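Local coordinates for protein plasma serine protease inhibitor (Homo sapiens, PDB 3DY0) that inhibits serine proteases of blood plasma and other body fluids in a heparin-dependent way, binding irreversibly to their active-site serine, at residues 42-47 / 70-75. Residues are numbered along the deposited sequence; the frame is centred on the assembly and turned at random.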
ATOM      1  N   MET A  42     -10.319   4.887  -9.032  1.00  8.35           N
ATOM      2  CA  MET A  42     -10.326   4.974 -10.488  1.00  8.14           C
ATOM      3  C   MET A  42     -11.326   3.973 -11.055  1.00  9.48           C
ATOM      4  O   MET A  42     -12.062   4.272 -11.998  1.00  9.24           O
ATOM      5  CB  MET A  42      -8.927   4.690 -11.049  1.00  8.30           C
ATOM      6  CG  MET A  42      -7.921   5.786 -10.728  1.00  8.19           C
ATOM      7  SD  MET A  42      -6.336   5.574 -11.564  1.00 10.72           S
ATOM      8  CE  MET A  42      -5.781   4.003 -10.839  1.00  8.22           C
ATOM      9  N   LEU A  43     -11.351   2.781 -10.473  1.00  9.44           N
ATOM     10  CA  LEU A  43     -12.267   1.743 -10.923  1.00 10.72           C
ATOM     11  C   LEU A  43     -13.716   2.216 -10.787  1.00 11.24           C
ATOM     12  O   LEU A  43     -14.549   1.932 -11.651  1.00 12.33           O
ATOM     13  CB  LEU A  43     -12.048   0.460 -10.112  1.00 11.67           C
ATOM     14  CG  LEU A  43     -12.912  -0.758 -10.448  1.00 11.26           C
ATOM     15  CD1 LEU A  43     -12.745  -1.131 -11.921  1.00 12.53           C
ATOM     16  CD2 LEU A  43     -12.506  -1.924  -9.557  1.00 12.17           C
ATOM     17  N   SER A  44     -14.016   2.954  -9.720  1.00 11.86           N
ATOM     18  CA  SER A  44     -15.378   3.441  -9.507  1.00 11.51           C
ATOM     19  C   SER A  44     -15.826   4.425 -10.586  1.00 13.47           C
ATOM     20  O   SER A  44     -17.024   4.594 -10.812  1.00 12.50           O
ATOM     21  CB  SER A  44     -15.522   4.092  -8.120  1.00 11.90           C
ATOM     22  OG  SER A  44     -14.984   5.406  -8.077  1.00 11.67           O
ATOM     23  N   LEU A  45     -14.874   5.062 -11.263  1.00 12.93           N
ATOM     24  CA  LEU A  45     -15.218   6.025 -12.306  1.00 15.16           C
ATOM     25  C   LEU A  45     -16.064   5.400 -13.405  1.00 17.62           C
ATOM     26  O   LEU A  45     -16.926   6.063 -13.989  1.00 20.26           O
ATOM     27  CB  LEU A  45     -13.954   6.620 -12.928  1.00 14.11           C
ATOM     28  CG  LEU A  45     -13.158   7.608 -12.072  1.00 12.18           C
ATOM     29  CD1 LEU A  45     -11.871   7.976 -12.807  1.00 12.75           C
ATOM     30  CD2 LEU A  45     -13.999   8.855 -11.790  1.00 13.93           C
ATOM     31  N   GLY A  46     -15.818   4.126 -13.685  1.00 17.89           N
ATOM     32  CA  GLY A  46     -16.570   3.456 -14.729  1.00 18.97           C
ATOM     33  C   GLY A  46     -17.507   2.383 -14.218  1.00 18.59           C
ATOM     34  O   GLY A  46     -17.949   1.527 -14.985  1.00 20.41           O
ATOM     35  N   ALA A  47     -17.810   2.422 -12.924  1.00 16.71           N
ATOM     36  CA  ALA A  47     -18.707   1.441 -12.328  1.00 16.11           C
ATOM     37  C   ALA A  47     -20.101   2.030 -12.166  1.00 16.47           C
ATOM     38  O   ALA A  47     -20.270   3.248 -12.112  1.00 16.96           O
ATOM     39  CB  ALA A  47     -18.172   0.996 -10.974  1.00 14.31           C
ATOM     40  N   GLU A  70     -15.498  14.568  -3.523  1.00 18.45           N
ATOM     41  CA  GLU A  70     -14.345  14.857  -2.682  1.00 18.82           C
ATOM     42  C   GLU A  70     -13.300  13.756  -2.781  1.00 16.94           C
ATOM     43  O   GLU A  70     -12.104  14.018  -2.677  1.00 17.70           O
ATOM     44  CB  GLU A  70     -14.787  15.028  -1.225  1.00 21.24           C
ATOM     45  CG  GLU A  70     -13.654  15.267  -0.229  1.00 25.21           C
ATOM     46  CD  GLU A  70     -12.745  16.419  -0.623  1.00 27.05           C
ATOM     47  OE1 GLU A  70     -13.259  17.447  -1.113  1.00 29.00           O
ATOM     48  OE2 GLU A  70     -11.515  16.302  -0.428  1.00 28.81           O
ATOM     49  N   LEU A  71     -13.756  12.523  -2.974  1.00 15.44           N
ATOM     50  CA  LEU A  71     -12.833  11.399  -3.096  1.00 14.43           C
ATOM     51  C   LEU A  71     -11.880  11.657  -4.260  1.00 13.07           C
ATOM     52  O   LEU A  71     -10.658  11.608  -4.103  1.00 13.10           O
ATOM     53  CB  LEU A  71     -13.601  10.096  -3.347  1.00 14.19           C
ATOM     54  CG  LEU A  71     -12.758   8.860  -3.697  1.00 14.61           C
ATOM     55  CD1 LEU A  71     -11.908   8.458  -2.506  1.00 15.56           C
ATOM     56  CD2 LEU A  71     -13.670   7.709  -4.109  1.00 15.30           C
ATOM     57  N   HIS A  72     -12.448  11.938  -5.427  1.00 12.82           N
ATOM     58  CA  HIS A  72     -11.641  12.186  -6.614  1.00 11.24           C
ATOM     59  C   HIS A  72     -10.870  13.491  -6.534  1.00 12.86           C
ATOM     60  O   HIS A  72      -9.719  13.550  -6.954  1.00 12.66           O
ATOM     61  CB  HIS A  72     -12.518  12.165  -7.867  1.00 11.30           C
ATOM     62  CG  HIS A  72     -13.243  10.871  -8.068  1.00 11.88           C
ATOM     63  ND1 HIS A  72     -12.591   9.659  -8.169  1.00 11.56           N
ATOM     64  CD2 HIS A  72     -14.565  10.597  -8.171  1.00 13.63           C
ATOM     65  CE1 HIS A  72     -13.482   8.695  -8.324  1.00 11.31           C
ATOM     66  NE2 HIS A  72     -14.688   9.237  -8.329  1.00 13.10           N
ATOM     67  N   ARG A  73     -11.498  14.535  -5.995  1.00 13.52           N
ATOM     68  CA  ARG A  73     -10.827  15.827  -5.870  1.00 15.84           C
ATOM     69  C   ARG A  73      -9.598  15.679  -4.978  1.00 14.10           C
ATOM     70  O   ARG A  73      -8.538  16.236  -5.267  1.00 15.53           O
ATOM     71  CB  ARG A  73     -11.774  16.867  -5.263  1.00 17.48           C
ATOM     72  CG  ARG A  73     -11.223  18.289  -5.286  1.00 20.94           C
ATOM     73  CD  ARG A  73     -11.747  19.102  -4.114  1.00 24.25           C
ATOM     74  NE  ARG A  73     -11.225  18.607  -2.840  1.00 28.18           N
ATOM     75  CZ  ARG A  73      -9.945  18.655  -2.487  1.00 28.52           C
ATOM     76  NH1 ARG A  73      -9.560  18.175  -1.311  1.00 30.36           N
ATOM     77  NH2 ARG A  73      -9.048  19.192  -3.304  1.00 32.03           N
ATOM     78  N   GLY A  74      -9.747  14.924  -3.892  1.00 13.18           N
ATOM     79  CA  GLY A  74      -8.642  14.707  -2.975  1.00 12.43           C
ATOM     80  C   GLY A  74      -7.474  13.996  -3.636  1.00 12.84           C
ATOM     81  O   GLY A  74      -6.319  14.369  -3.434  1.00 12.83           O
ATOM     82  N   PHE A  75      -7.772  12.968  -4.427  1.00 11.31           N
ATOM     83  CA  PHE A  75      -6.723  12.227  -5.114  1.00 10.64           C
ATOM     84  C   PHE A  75      -6.091  13.061  -6.220  1.00 10.88           C
ATOM     85  O   PHE A  75      -4.894  12.963  -6.460  1.00 10.65           O
ATOM     86  CB  PHE A  75      -7.269  10.914  -5.691  1.00 11.64           C
ATOM     87  CG  PHE A  75      -7.268   9.772  -4.708  1.00 11.05           C
ATOM     88  CD1 PHE A  75      -6.163   9.535  -3.898  1.00 12.95           C
ATOM     89  CD2 PHE A  75      -8.361   8.919  -4.611  1.00 11.38           C
ATOM     90  CE1 PHE A  75      -6.140   8.462  -3.004  1.00 13.33           C
ATOM     91  CE2 PHE A  75      -8.349   7.839  -3.717  1.00 10.44           C
ATOM     92  CZ  PHE A  75      -7.239   7.613  -2.917  1.00 10.96           C
TER
HETATM   93  O   HOH W   1     -16.761   7.442  -8.855  1.00 17.39           O
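H72 reaches from helix 65-81 to the C-terminal part of helix 33-45, where its imidazole is met by L45 over one face and by S44 at the edge. The CD2 methyl of L45 lies 3.7 Å from the centroid of the H72 ring and 23° off the ring normal, a CH-pi contact displaced toward the CE1-NE2 side: L45 CD2 is 3.5 Å from H72 CE1. L45 gets there although its CB sets off to the flank of the other helix, because CG stands beside the backbone N (chi1 -72°) and one branch then swings in over the imidazole. A branched aliphatic side chain suits the place, presenting a methyl to the flat ring; the two side chains run alongside each other in opposite senses.

No direct hydrogen bond joins the two segments; a water bridges them instead. S44 OG lies in the plane of the ring, 3.6 Å from H72 CE1, and accepts a hydrogen bond of 2.8 Å from the water oxygen. The same water, also in the ring plane, is hydrogen-bonded to H72 NE2 at 2.8 Å. With OG turned to lie over its own backbone, flanked by N and C (chi1 78°), the serine hydroxyl also hydrogen-bonds to A41 O, one turn back, so this small polar residue serves its own helix and the water together. Histidine fits between the helices because both ring nitrogens find partners in a buried setting: ND1 bonds to Y117 OH and NE2 to the water, and together the two bonds hold the ring's rotation.

The contact ties helix 65-81 to helix 33-45 through one ring, one methyl and one bridging water. Helix 107-117 packs beside both, Y117 touching L45 and F75; F75 and L71 continue the packing onto helix 33-45 at A41, and helix 49-58 adjoins S44 through I55 and L56.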